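Local atomic coordinates of beta-glucanase (Bacteroides thetaiotaomicron, PDB entry 6EUG), a protein that probably hydrolyses O-glycosidic bonds in glycans, this chain being its family 43 glycoside hydrolase part, probably a beta-1,3-galactosidase. Residues E232-L237 with H261-A266; R36-N41 with N85-G90; M177-E182 with K198-K203. All coordinates share one frame; numbering follows the deposited sequence. Where two conformers were deposited one is given.

Contact 1: E232-L237 with H261-A266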
ATOM      1  N   GLU A 232      -2.524 -12.379  -7.263  1.00 13.41           N
ATOM      2  CA  GLU A 232      -2.357 -13.826  -7.385  1.00 14.36           C
ATOM      3  C   GLU A 232      -2.373 -14.542  -5.993  1.00 15.21           C
ATOM      4  O   GLU A 232      -1.418 -15.234  -5.604  1.00 14.80           O
ATOM      5  CB  GLU A 232      -1.053 -14.115  -8.164  1.00 15.88           C
ATOM      6  CG  GLU A 232      -0.925 -13.412  -9.510  1.00 15.42           C
ATOM      7  CD  GLU A 232       0.393 -13.616 -10.251  1.00 14.83           C
ATOM      8  OE1 GLU A 232       1.086 -14.682 -10.071  1.00 15.85           O
ATOM      9  OE2 GLU A 232       0.799 -12.663 -11.007  1.00 14.90           O
ATOM     10  N   ASP A 233      -3.457 -14.359  -5.243  1.00 16.82           N
ATOM     11  CA  ASP A 233      -3.617 -14.955  -3.897  1.00 15.92           C
ATOM     12  C   ASP A 233      -2.474 -14.468  -2.958  1.00 16.22           C
ATOM     13  O   ASP A 233      -1.953 -15.256  -2.146  1.00 17.51           O
ATOM     14  CB  ASP A 233      -3.719 -16.505  -3.912  1.00 20.07           C
ATOM     15  CG  ASP A 233      -5.082 -17.036  -4.430  1.00 23.70           C
ATOM     16  OD1 ASP A 233      -6.010 -16.292  -4.695  1.00 24.20           O
ATOM     17  OD2 ASP A 233      -5.240 -18.248  -4.622  1.00 26.29           O
ATOM     18  N   ASN A 234      -2.083 -13.185  -3.130  1.00 14.89           N
ATOM     19  CA  ASN A 234      -0.989 -12.519  -2.381  1.00 13.30           C
ATOM     20  C   ASN A 234       0.436 -12.998  -2.775  1.00 13.19           C
ATOM     21  O   ASN A 234       1.422 -12.510  -2.225  1.00 15.30           O
ATOM     22  CB  ASN A 234      -1.157 -12.658  -0.836  1.00 13.41           C
ATOM     23  CG  ASN A 234      -2.367 -11.920  -0.277  1.00 16.19           C
ATOM     24  OD1 ASN A 234      -3.025 -11.138  -0.955  1.00 18.50           O
ATOM     25  ND2 ASN A 234      -2.688 -12.217   0.974  1.00 24.20           N
ATOM     26  N   LEU A 235       0.556 -13.919  -3.721  1.00 13.42           N
ATOM     27  CA  LEU A 235       1.849 -14.544  -4.027  1.00 12.84           C
ATOM     28  C   LEU A 235       2.822 -13.658  -4.844  1.00 12.32           C
ATOM     29  O   LEU A 235       4.020 -13.896  -4.821  1.00 14.52           O
ATOM     30  CB  LEU A 235       1.655 -15.890  -4.740  1.00 13.37           C
ATOM     31  CG  LEU A 235       0.937 -16.985  -3.930  1.00 14.23           C
ATOM     32  CD1 LEU A 235       0.319 -18.075  -4.787  1.00 15.76           C
ATOM     33  CD2 LEU A 235       1.873 -17.591  -2.918  1.00 14.76           C
ATOM     34  N   THR A 236       2.302 -12.700  -5.598  1.00 12.85           N
ATOM     35  CA  THR A 236       3.090 -12.010  -6.640  1.00 12.94           C
ATOM     36  C   THR A 236       2.741 -10.535  -6.607  1.00 15.20           C
ATOM     37  O   THR A 236       1.530 -10.195  -6.487  1.00 14.39           O
ATOM     38  CB  THR A 236       2.710 -12.601  -8.032  1.00 13.86           C
ATOM     39  OG1 THR A 236       2.919 -14.034  -8.025  1.00 15.35           O
ATOM     40  CG2 THR A 236       3.534 -11.965  -9.155  1.00 14.69           C
ATOM     41  N   LEU A 237       3.746  -9.639  -6.727  1.00 14.38           N
ATOM     42  CA  LEU A 237       3.459  -8.192  -6.841  1.00 14.87           C
ATOM     43  C   LEU A 237       3.154  -7.826  -8.301  1.00 14.67           C
ATOM     44  O   LEU A 237       3.773  -8.375  -9.212  1.00 14.30           O
ATOM     45  CB  LEU A 237       4.629  -7.330  -6.409  1.00 16.17           C
ATOM     46  CG  LEU A 237       4.916  -7.205  -4.925  1.00 17.90           C
ATOM     47  CD1 LEU A 237       6.266  -6.545  -4.771  1.00 20.37           C
ATOM     48  CD2 LEU A 237       3.821  -6.386  -4.230  1.00 18.99           C
ATOM     49  N   HIS A 261       5.604 -13.706  -2.009  1.00 16.90           N
ATOM     50  CA  HIS A 261       4.741 -13.321  -0.880  1.00 17.31           C
ATOM     51  C   HIS A 261       5.125 -11.933  -0.291  1.00 19.18           C
ATOM     52  O   HIS A 261       5.119 -11.731   0.929  1.00 22.96           O
ATOM     53  CB  HIS A 261       4.818 -14.411   0.230  1.00 19.12           C
ATOM     54  CG  HIS A 261       3.564 -15.191   0.439  1.00 20.47           C
ATOM     55  ND1 HIS A 261       3.565 -16.420   1.068  1.00 21.46           N
ATOM     56  CD2 HIS A 261       2.272 -14.903   0.165  1.00 20.22           C
ATOM     57  CE1 HIS A 261       2.324 -16.867   1.139  1.00 17.64           C
ATOM     58  NE2 HIS A 261       1.520 -15.955   0.615  1.00 21.78           N
ATOM     59  N   ASN A 262       5.471 -10.983  -1.159  1.00 15.42           N
ATOM     60  CA  ASN A 262       5.706  -9.603  -0.743  1.00 14.35           C
ATOM     61  C   ASN A 262       4.370  -8.863  -0.536  1.00 13.50           C
ATOM     62  O   ASN A 262       3.460  -8.976  -1.361  1.00 15.93           O
ATOM     63  CB  ASN A 262       6.540  -8.862  -1.803  1.00 12.56           C
ATOM     64  CG  ASN A 262       7.981  -9.349  -1.851  1.00 13.92           C
ATOM     65  OD1 ASN A 262       8.834  -8.974  -0.975  1.00 16.31           O
ATOM     66  ND2 ASN A 262       8.280 -10.187  -2.846  1.00 15.82           N
ATOM     67  N   GLU A 263       4.341  -8.066   0.537  0.50 13.79           N
ATOM     68  CA  GLU A 263       3.126  -7.399   1.027  0.50 13.30           C
ATOM     69  C   GLU A 263       3.427  -5.967   1.479  0.50 12.94           C
ATOM     70  O   GLU A 263       4.571  -5.535   1.427  0.50 12.20           O
ATOM     71  CB  GLU A 263       2.523  -8.217   2.193  0.50 13.17           C
ATOM     72  CG  GLU A 263       2.467  -9.731   1.981  0.50 14.22           C
ATOM     73  CD  GLU A 263       1.713 -10.215   0.733  0.50 14.21           C
ATOM     74  OE1 GLU A 263       0.752  -9.579   0.258  0.50 15.35           O
ATOM     75  OE2 GLU A 263       2.088 -11.284   0.213  0.50 18.55           O
ATOM     76  N   ALA A 264       2.394  -5.204   1.854  1.00 12.71           N
ATOM     77  CA  ALA A 264       2.612  -3.885   2.467  1.00 11.78           C
ATOM     78  C   ALA A 264       3.638  -2.990   1.732  1.00 11.41           C
ATOM     79  O   ALA A 264       4.542  -2.432   2.369  1.00 14.31           O
ATOM     80  CB  ALA A 264       2.997  -4.052   3.918  1.00 13.42           C
ATOM     81  N   PRO A 265       3.473  -2.833   0.415  1.00 11.50           N
ATOM     82  CA  PRO A 265       4.510  -2.075  -0.351  1.00 12.33           C
ATOM     83  C   PRO A 265       4.582  -0.578  -0.016  1.00 12.71           C
ATOM     84  O   PRO A 265       3.519   0.088   0.151  1.00 13.66           O
ATOM     85  CB  PRO A 265       4.067  -2.279  -1.807  1.00 12.96           C
ATOM     86  CG  PRO A 265       2.603  -2.451  -1.698  1.00 14.06           C
ATOM     87  CD  PRO A 265       2.431  -3.340  -0.498  1.00 13.19           C
ATOM     88  N   ALA A 266       5.811  -0.054   0.054  1.00 13.02           N
ATOM     89  CA  ALA A 266       6.111   1.364   0.208  1.00 14.75           C
ATOM     90  C   ALA A 266       7.249   1.685  -0.779  1.00 14.49           C
ATOM     91  O   ALA A 266       8.175   0.891  -0.964  1.00 16.53           O
ATOM     92  CB  ALA A 266       6.531   1.679   1.646  1.00 16.78           C
TER
HETATM   93  O   HOH W   1      -1.268 -16.437   0.131  1.00 30.48           O
HETATM   94  O   HOH W   2       3.315 -10.689  -3.526  1.00 16.05           O
HETATM   95  O   HOH W   3      -1.965  -8.459   0.602  1.00 16.70           O
HETATM   96  O   HOH W   4       5.968 -11.039  -4.420  1.00 15.77           O
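Leu235 and His261 meet through their torsions: Leu235 carries CG anti to its own carbonyl carbon (chi1 -63°), which turns one methyl branch to the imidazole, while His261, twisted off any staggered position (chi1 -112°), swings its ring to the turn. Leu235 CD2 lies over one face of that ring, displaced toward the rim, in a CH-pi contact of 4.1 Å to the His261 centroid. A hydrophobic branch suits this face, because the ring does its polar work at the edge: His261 NE2 has a water in the ring plane 2.9 Å away, and the same water donates to Asp233 O at 2.7 Å. Also at the edge, His261 CD2 comes within 3.5 Å of Asn234 O. The backbones are joined by a nearly straight bond (167°) from His261 N to Leu235 O, 3.2 Å long. Farther along, Leu237 CD1 packs across Asn262 CB at 3.8 Å; the Asn262 amide is turned to other partners, OD1 to Thr278 and Arg290, ND2 to a water. Glu263 has two conformers, and in the one described here OE1 is bonded to Ser230.

Asp233 and Asn234 fill the left-handed central positions of a type I' turn, which such residues tolerate well. The turn closes the hairpin of strands 225-231 and 236-242, with a classic beta bulge at Leu235 and Thr236. One sheet's hairpin thus meets the approach to strand 265-270 of the next, an inter-blade junction of the five-bladed beta-propeller of family 43, beside the glucoimidazole pocket.

Contact 2: R36-N41 with N85-G90; sequences RDTDGN and NWKSEG
A water held firmly by Thr38 OG1 at 2.7 Å and by Ser88 N at 2.9 Å, and only weakly by Asp39 N and OD2, joins the loop to the strand. A second water links Arg36 O to Trp86 N. Between them runs the direct hydrogen bond, from Thr38 N to Trp86 O (2.9 Å, 147° at the hydrogen). Methyl CG2 of Thr38 packs against that same carbonyl, whereas Thr38 OG1 is 3.6 Å from Lys87 CA. Threonine thus serves twice, with a methyl for packing and a hydroxyl for the water. Asp37 CB rests 3.1 Å from Trp86 O, and its OD2 lies beside Ser88 CB.

The Asp37 carboxylate also holds its own loop in shape. Asp37 OD1 accepts a bond of 3.0 Å from Asn41 N, met from above the carboxylate plane, and a weak one from Asp39 N. Aspartate suits this place because its short acid can reach forward to these amides; with CG lying between the backbone N and the carbonyl carbon (chi1 67°), the group is folded over the turn. Asp37 to Gly40 form a type I turn, and Gly40, its last residue, has a positive phi of 91° at which a side chain would collide with the preceding carbonyl. Arg36 adds an outer brace, NH1 bonding to Gly40 O, which lies in the plane of the guanidinium group.

The loop, which precedes strand 48-53, lies against the start of strand 87-94, the outermost strand of a four-stranded antiparallel blade of the family 43 propeller; that strand pairs with 74-80. From there the Trp86 indole turns inward, edge-to-face with Trp59 and against Tyr78 and Ile43.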
ATOM      1  N   ARG A  36      -1.439  11.596  20.182  1.00 18.18           N
ATOM      2  CA  ARG A  36      -2.740  12.241  20.286  1.00 20.13           C
ATOM      3  C   ARG A  36      -2.842  13.475  19.417  1.00 20.57           C
ATOM      4  O   ARG A  36      -1.835  14.158  19.159  1.00 20.34           O
ATOM      5  CB  ARG A  36      -2.975  12.633  21.748  1.00 21.69           C
ATOM      6  CG  ARG A  36      -3.341  11.423  22.608  1.00 23.83           C
ATOM      7  CD  ARG A  36      -3.187  11.739  24.081  1.00 26.18           C
ATOM      8  NE  ARG A  36      -3.276  10.536  24.879  1.00 28.44           N
ATOM      9  CZ  ARG A  36      -4.398   9.896  25.186  1.00 30.94           C
ATOM     10  NH1 ARG A  36      -5.593  10.341  24.782  1.00 31.17           N
ATOM     11  NH2 ARG A  36      -4.331   8.792  25.916  1.00 32.50           N
ATOM     12  N   ASP A  37      -4.081  13.786  19.014  1.00 19.82           N
ATOM     13  CA  ASP A  37      -4.337  14.929  18.181  1.00 19.55           C
ATOM     14  C   ASP A  37      -4.435  16.213  19.038  1.00 21.30           C
ATOM     15  O   ASP A  37      -4.231  16.191  20.249  1.00 20.90           O
ATOM     16  CB  ASP A  37      -5.558  14.681  17.243  1.00 22.62           C
ATOM     17  CG  ASP A  37      -6.899  14.551  17.988  1.00 21.40           C
ATOM     18  OD1 ASP A  37      -6.997  15.047  19.114  1.00 21.75           O
ATOM     19  OD2 ASP A  37      -7.866  13.951  17.431  1.00 20.40           O
ATOM     20  N   THR A  38      -4.720  17.331  18.393  1.00 22.19           N
ATOM     21  CA  THR A  38      -4.850  18.626  19.078  1.00 23.21           C
ATOM     22  C   THR A  38      -6.000  18.724  20.072  1.00 25.64           C
ATOM     23  O   THR A  38      -5.972  19.586  20.946  1.00 29.68           O
ATOM     24  CB  THR A  38      -4.950  19.787  18.068  1.00 24.06           C
ATOM     25  OG1 THR A  38      -6.042  19.566  17.152  1.00 23.81           O
ATOM     26  CG2 THR A  38      -3.628  19.929  17.300  1.00 25.71           C
ATOM     27  N   ASP A  39      -7.005  17.873  19.946  1.00 24.83           N
ATOM     28  CA  ASP A  39      -8.075  17.762  20.955  1.00 26.40           C
ATOM     29  C   ASP A  39      -7.732  16.814  22.092  1.00 23.27           C
ATOM     30  O   ASP A  39      -8.507  16.691  23.035  1.00 26.75           O
ATOM     31  CB  ASP A  39      -9.375  17.265  20.305  1.00 29.85           C
ATOM     32  CG  ASP A  39      -9.912  18.208  19.252  1.00 34.14           C
ATOM     33  OD1 ASP A  39     -10.016  19.416  19.536  1.00 33.83           O
ATOM     34  OD2 ASP A  39     -10.272  17.734  18.148  1.00 33.79           O
ATOM     35  N   GLY A  40      -6.608  16.101  22.011  1.00 21.03           N
ATOM     36  CA  GLY A  40      -6.240  15.128  23.034  1.00 22.76           C
ATOM     37  C   GLY A  40      -6.714  13.708  22.795  1.00 21.91           C
ATOM     38  O   GLY A  40      -6.599  12.871  23.690  1.00 24.93           O
ATOM     39  N   ASN A  41      -7.223  13.415  21.598  1.00 21.27           N
ATOM     40  CA  ASN A  41      -7.749  12.074  21.261  1.00 21.71           C
ATOM     41  C   ASN A  41      -6.689  11.253  20.524  1.00 19.29           C
ATOM     42  O   ASN A  41      -5.923  11.789  19.723  1.00 19.63           O
ATOM     43  CB  ASN A  41      -9.015  12.191  20.397  1.00 22.82           C
ATOM     44  CG  ASN A  41     -10.170  12.861  21.145  1.00 23.73           C
ATOM     45  OD1 ASN A  41     -10.878  13.730  20.600  1.00 29.18           O
ATOM     46  ND2 ASN A  41     -10.342  12.486  22.403  1.00 23.27           N
ATOM     47  N   ASN A  85       2.116  18.218  15.266  1.00 21.40           N
ATOM     48  CA  ASN A  85       0.793  18.557  15.828  1.00 23.92           C
ATOM     49  C   ASN A  85      -0.296  18.290  14.767  1.00 19.74           C
ATOM     50  O   ASN A  85      -0.331  18.934  13.703  1.00 21.59           O
ATOM     51  CB  ASN A  85       0.764  20.023  16.269  1.00 24.88           C
ATOM     52  CG  ASN A  85       1.753  20.320  17.388  1.00 27.74           C
ATOM     53  OD1 ASN A  85       2.790  20.953  17.173  1.00 36.27           O
ATOM     54  ND2 ASN A  85       1.462  19.838  18.572  1.00 26.36           N
ATOM     55  N   TRP A  86      -1.177  17.344  15.074  1.00 18.78           N
ATOM     56  CA  TRP A  86      -2.158  16.826  14.096  1.00 17.78           C
ATOM     57  C   TRP A  86      -3.601  17.201  14.510  1.00 18.22           C
ATOM     58  O   TRP A  86      -4.059  16.834  15.605  1.00 20.18           O
ATOM     59  CB  TRP A  86      -2.004  15.307  13.991  1.00 17.92           C
ATOM     60  CG  TRP A  86      -0.720  14.902  13.327  1.00 20.10           C
ATOM     61  CD1 TRP A  86       0.408  14.494  13.949  1.00 19.97           C
ATOM     62  CD2 TRP A  86      -0.430  14.910  11.927  1.00 17.65           C
ATOM     63  NE1 TRP A  86       1.400  14.239  13.025  1.00 20.56           N
ATOM     64  CE2 TRP A  86       0.912  14.479  11.772  1.00 18.42           C
ATOM     65  CE3 TRP A  86      -1.181  15.207  10.779  1.00 19.33           C
ATOM     66  CZ2 TRP A  86       1.543  14.403  10.512  1.00 17.37           C
ATOM     67  CZ3 TRP A  86      -0.575  15.112   9.524  1.00 17.35           C
ATOM     68  CH2 TRP A  86       0.774  14.710   9.399  1.00 17.16           C
ATOM     69  N   LYS A  87      -4.286  17.938  13.636  1.00 17.72           N
ATOM     70  CA  LYS A  87      -5.700  18.305  13.784  1.00 19.80           C
ATOM     71  C   LYS A  87      -6.621  17.244  13.108  1.00 19.28           C
ATOM     72  O   LYS A  87      -6.434  16.915  11.932  1.00 19.63           O
ATOM     73  CB  LYS A  87      -5.939  19.644  13.084  1.00 22.19           C
ATOM     74  CG  LYS A  87      -7.374  20.164  13.177  1.00 25.50           C
ATOM     75  CD  LYS A  87      -7.570  21.355  12.238  1.00 30.25           C
ATOM     76  CE  LYS A  87      -8.887  22.046  12.527  1.00 39.85           C
ATOM     77  NZ  LYS A  87      -9.086  23.216  11.633  1.00 54.01           N
ATOM     78  N   SER A  88      -7.613  16.741  13.849  1.00 18.97           N
ATOM     79  CA  SER A  88      -8.623  15.867  13.277  1.00 16.90           C
ATOM     80  C   SER A  88      -9.489  16.587  12.229  1.00 18.11           C
ATOM     81  O   SER A  88     -10.154  17.599  12.548  1.00 20.48           O
ATOM     82  CB  SER A  88      -9.492  15.241  14.378  1.00 16.89           C
ATOM     83  OG  SER A  88     -10.578  14.497  13.816  1.00 17.92           O
ATOM     84  N   GLU A  89      -9.502  16.063  10.999  1.00 17.82           N
ATOM     85  CA  GLU A  89     -10.347  16.608   9.928  1.00 18.26           C
ATOM     86  C   GLU A  89     -11.606  15.768   9.679  1.00 17.81           C
ATOM     87  O   GLU A  89     -12.423  16.122   8.816  1.00 22.12           O
ATOM     88  CB  GLU A  89      -9.555  16.729   8.613  1.00 19.18           C
ATOM     89  CG  GLU A  89      -8.340  17.650   8.657  1.00 20.08           C
ATOM     90  CD  GLU A  89      -8.672  19.114   8.478  1.00 23.50           C
ATOM     91  OE1 GLU A  89      -9.829  19.420   8.155  1.00 23.83           O
ATOM     92  OE2 GLU A  89      -7.774  19.976   8.666  1.00 24.15           O
ATOM     93  N   GLY A  90     -11.777  14.680  10.431  1.00 16.67           N
ATOM     94  CA  GLY A  90     -12.937  13.805  10.263  1.00 18.84           C
ATOM     95  C   GLY A  90     -12.718  12.723   9.230  1.00 17.03           C
ATOM     96  O   GLY A  90     -11.608  12.579   8.668  1.00 18.53           O
TER
HETATM   97  O   HOH W   5      -1.100  16.323  17.772  1.00 33.02           O
HETATM   98  O   HOH W   6      -7.798  17.621  16.592  1.00 22.20           O

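Contact 3: M177-E182 with K198-K203; sequences MKWNPE and KGMFVK
The backbone carrying Met177 and Trp179 passes the start of helix 200-205, coming closest where Trp179 CA and Met200 CA are 6.5 Å apart. Here the indole of Trp179 is laid against Met200. Met200 CB stands over the five-membered ring, 3.8 Å from its centroid and only 7° off the normal, a CH-pi contact. The torsion that puts CG anti to the backbone N (chi1 177°) carries Met200 CG and SD off the ring toward Trp179 CB; CG comes 3.7 Å from Trp179 CG, and SD makes an oblique Met-aromatic contact at 4.7 Å from the five-membered ring centroid. Methionine suits the place because its CB methylene covers the flat face while its flexible thioether settles beside the ring. Met200 also touches Trp192 and Ala195 of helix 190-197, and Tyr184.

Between helices 190-197 and 200-205 the chain turns at Gly199, which ends the first in a Schellman motif and stands as N-cap of the second; its positive phi (106°) is one that glycine adopts without strain. Its carbonyl O takes the bond from Lys203 N that opens the second helix.

Lys198, just before the turn, supplies its aliphatic stem to the contact. Its CB meets Trp179 CZ2 at 4.0 Å, while its CD packs against the methyl CE of Met177 at 3.8 Å; the charged NZ leads off to a salt bridge with Glu194. The indole nitrogen is satisfied through a water lying in the ring plane, 2.9 Å from Trp179 NE1, which in turn donates to Lys198 O at 2.8 Å.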
ATOM      1  N   MET A 177       0.665 -21.767 -22.143  1.00 33.00           N
ATOM      2  CA  MET A 177       0.529 -22.900 -21.195  1.00 31.61           C
ATOM      3  C   MET A 177      -0.908 -23.052 -20.655  1.00 34.76           C
ATOM      4  O   MET A 177      -1.643 -22.072 -20.516  1.00 32.67           O
ATOM      5  CB  MET A 177       1.518 -22.754 -20.034  1.00 31.57           C
ATOM      6  CG  MET A 177       2.965 -23.018 -20.396  1.00 31.90           C
ATOM      7  SD  MET A 177       4.073 -22.499 -19.066  1.00 37.94           S
ATOM      8  CE  MET A 177       5.692 -22.291 -19.853  1.00 32.51           C
ATOM      9  N   LYS A 178      -1.329 -24.281 -20.396  1.00 36.45           N
ATOM     10  CA  LYS A 178      -2.637 -24.518 -19.768  1.00 34.34           C
ATOM     11  C   LYS A 178      -2.377 -25.346 -18.524  1.00 31.45           C
ATOM     12  O   LYS A 178      -1.423 -26.129 -18.481  1.00 31.24           O
ATOM     13  CB  LYS A 178      -3.611 -25.224 -20.737  1.00 43.47           C
ATOM     14  N   TRP A 179      -3.207 -25.138 -17.503  1.00 29.93           N
ATOM     15  CA  TRP A 179      -2.992 -25.718 -16.180  1.00 28.12           C
ATOM     16  C   TRP A 179      -4.326 -26.327 -15.744  1.00 29.10           C
ATOM     17  O   TRP A 179      -5.282 -25.590 -15.478  1.00 29.81           O
ATOM     18  CB  TRP A 179      -2.519 -24.617 -15.188  1.00 29.98           C
ATOM     19  CG  TRP A 179      -1.328 -23.762 -15.666  1.00 28.62           C
ATOM     20  CD1 TRP A 179      -1.367 -22.517 -16.285  1.00 30.44           C
ATOM     21  CD2 TRP A 179       0.042 -24.107 -15.560  1.00 30.68           C
ATOM     22  NE1 TRP A 179      -0.086 -22.088 -16.561  1.00 33.28           N
ATOM     23  CE2 TRP A 179       0.797 -23.042 -16.117  1.00 32.49           C
ATOM     24  CE3 TRP A 179       0.713 -25.214 -15.046  1.00 30.49           C
ATOM     25  CZ2 TRP A 179       2.184 -23.075 -16.187  1.00 32.89           C
ATOM     26  CZ3 TRP A 179       2.097 -25.247 -15.112  1.00 37.91           C
ATOM     27  CH2 TRP A 179       2.821 -24.180 -15.676  1.00 37.38           C
ATOM     28  N   ASN A 180      -4.405 -27.662 -15.725  1.00 29.07           N
ATOM     29  CA  ASN A 180      -5.601 -28.372 -15.269  1.00 28.38           C
ATOM     30  C   ASN A 180      -5.702 -28.186 -13.763  1.00 26.41           C
ATOM     31  O   ASN A 180      -4.832 -28.680 -13.039  1.00 24.51           O
ATOM     32  CB  ASN A 180      -5.497 -29.868 -15.618  1.00 30.23           C
ATOM     33  CG  ASN A 180      -6.707 -30.683 -15.174  1.00 33.82           C
ATOM     34  OD1 ASN A 180      -7.513 -30.259 -14.347  1.00 38.00           O
ATOM     35  ND2 ASN A 180      -6.816 -31.887 -15.716  1.00 44.53           N
ATOM     36  N   PRO A 181      -6.755 -27.496 -13.277  1.00 28.03           N
ATOM     37  CA  PRO A 181      -6.857 -27.227 -11.829  1.00 28.97           C
ATOM     38  C   PRO A 181      -6.953 -28.468 -10.916  1.00 27.70           C
ATOM     39  O   PRO A 181      -6.506 -28.423  -9.751  1.00 28.36           O
ATOM     40  CB  PRO A 181      -8.092 -26.321 -11.714  1.00 33.37           C
ATOM     41  CG  PRO A 181      -8.866 -26.537 -12.966  1.00 33.41           C
ATOM     42  CD  PRO A 181      -7.907 -26.966 -14.030  1.00 30.71           C
ATOM     43  N   GLU A 182      -7.464 -29.576 -11.435  1.00 26.42           N
ATOM     44  CA  GLU A 182      -7.457 -30.852 -10.676  1.00 31.25           C
ATOM     45  C   GLU A 182      -6.052 -31.409 -10.450  1.00 30.21           C
ATOM     46  O   GLU A 182      -5.848 -32.202  -9.540  1.00 38.18           O
ATOM     47  CB  GLU A 182      -8.326 -31.934 -11.353  1.00 36.85           C
ATOM     48  CG  GLU A 182      -9.798 -31.572 -11.496  1.00 38.70           C
ATOM     49  CD  GLU A 182     -10.501 -31.354 -10.157  1.00 47.27           C
ATOM     50  OE1 GLU A 182     -10.386 -32.234  -9.279  1.00 46.99           O
ATOM     51  OE2 GLU A 182     -11.181 -30.311  -9.982  1.00 52.65           O
ATOM     52  N   LYS A 198       5.355 -19.368 -13.401  1.00 17.36           N
ATOM     53  CA  LYS A 198       5.057 -19.229 -14.829  1.00 18.94           C
ATOM     54  C   LYS A 198       3.705 -18.650 -15.175  1.00 18.65           C
ATOM     55  O   LYS A 198       3.361 -18.500 -16.359  1.00 22.00           O
ATOM     56  CB  LYS A 198       5.268 -20.582 -15.537  1.00 21.48           C
ATOM     57  CG  LYS A 198       6.733 -21.032 -15.532  1.00 22.23           C
ATOM     58  CD  LYS A 198       6.943 -22.384 -16.245  1.00 26.47           C
ATOM     59  CE  LYS A 198       8.378 -22.662 -16.736  1.00 31.37           C
ATOM     60  NZ  LYS A 198       9.422 -22.912 -15.699  1.00 32.34           N
ATOM     61  N   GLY A 199       2.904 -18.345 -14.168  1.00 16.18           N
ATOM     62  CA  GLY A 199       1.650 -17.592 -14.377  1.00 15.67           C
ATOM     63  C   GLY A 199       0.299 -18.287 -14.308  1.00 15.31           C
ATOM     64  O   GLY A 199      -0.722 -17.745 -14.799  1.00 18.01           O
ATOM     65  N   MET A 200       0.250 -19.417 -13.647  1.00 16.56           N
ATOM     66  CA  MET A 200      -0.979 -20.179 -13.507  1.00 17.25           C
ATOM     67  C   MET A 200      -2.132 -19.346 -12.949  1.00 16.20           C
ATOM     68  O   MET A 200      -3.239 -19.422 -13.447  1.00 17.73           O
ATOM     69  CB  MET A 200      -0.725 -21.413 -12.626  1.00 17.83           C
ATOM     70  CG  MET A 200      -1.958 -22.265 -12.349  1.00 18.70           C
ATOM     71  SD  MET A 200      -1.639 -23.889 -11.594  1.00 20.00           S
ATOM     72  CE  MET A 200      -1.038 -23.406  -9.984  1.00 17.87           C
ATOM     73  N   PHE A 201      -1.864 -18.574 -11.902  1.00 14.41           N
ATOM     74  CA  PHE A 201      -2.960 -17.733 -11.319  1.00 13.67           C
ATOM     75  C   PHE A 201      -3.268 -16.478 -12.130  1.00 13.96           C
ATOM     76  O   PHE A 201      -4.400 -15.916 -12.029  1.00 15.92           O
ATOM     77  CB  PHE A 201      -2.693 -17.411  -9.815  1.00 15.16           C
ATOM     78  CG  PHE A 201      -2.932 -18.577  -8.846  1.00 15.59           C
ATOM     79  CD1 PHE A 201      -3.444 -19.823  -9.243  1.00 14.34           C
ATOM     80  CD2 PHE A 201      -2.629 -18.408  -7.503  1.00 15.72           C
ATOM     81  CE1 PHE A 201      -3.637 -20.849  -8.300  1.00 16.28           C
ATOM     82  CE2 PHE A 201      -2.824 -19.419  -6.564  1.00 16.67           C
ATOM     83  CZ  PHE A 201      -3.328 -20.636  -6.961  1.00 15.29           C
ATOM     84  N   VAL A 202      -2.307 -15.994 -12.918  1.00 14.24           N
ATOM     85  CA  VAL A 202      -2.618 -14.952 -13.888  1.00 14.99           C
ATOM     86  C   VAL A 202      -3.686 -15.447 -14.894  1.00 15.23           C
ATOM     87  O   VAL A 202      -4.705 -14.758 -15.130  1.00 17.94           O
ATOM     88  CB  VAL A 202      -1.363 -14.461 -14.655  1.00 15.81           C
ATOM     89  CG1 VAL A 202      -1.730 -13.411 -15.701  1.00 16.39           C
ATOM     90  CG2 VAL A 202      -0.305 -13.889 -13.700  1.00 17.15           C
ATOM     91  N   LYS A 203      -3.457 -16.625 -15.467  1.00 15.71           N
ATOM     92  CA  LYS A 203      -4.417 -17.233 -16.431  1.00 16.34           C
ATOM     93  C   LYS A 203      -5.785 -17.508 -15.763  1.00 17.74           C
ATOM     94  O   LYS A 203      -6.825 -17.220 -16.351  1.00 21.10           O
ATOM     95  CB  LYS A 203      -3.807 -18.516 -17.051  1.00 20.14           C
TER
HETATM   96  O   HOH W   7       1.212 -19.773 -17.662  1.00 29.18           O

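Overall arrangement
Contacts 1 and 3 lie on the same side of the chain's centre, their own centres about 19 Å apart, and they touch: Leu235 CD1 packs 3.9 Å from Phe201 CE2, and Asp233 is joined to helix 200-205 by a salt bridge to Arg204, the residue whose guanidinium also makes a cation-pi contact with Phe201. Contact 2 is remote, on the opposite side of the chain's centre, about 33 Å from contact 1 and 50 Å from contact 3 between centres. Only contact 1 approaches the glucoimidazole pocket: the side chain of Glu263, in the conformer described, is about 5 Å from the ligand, and Ala264 N is bonded to Asp214, a pocket residue.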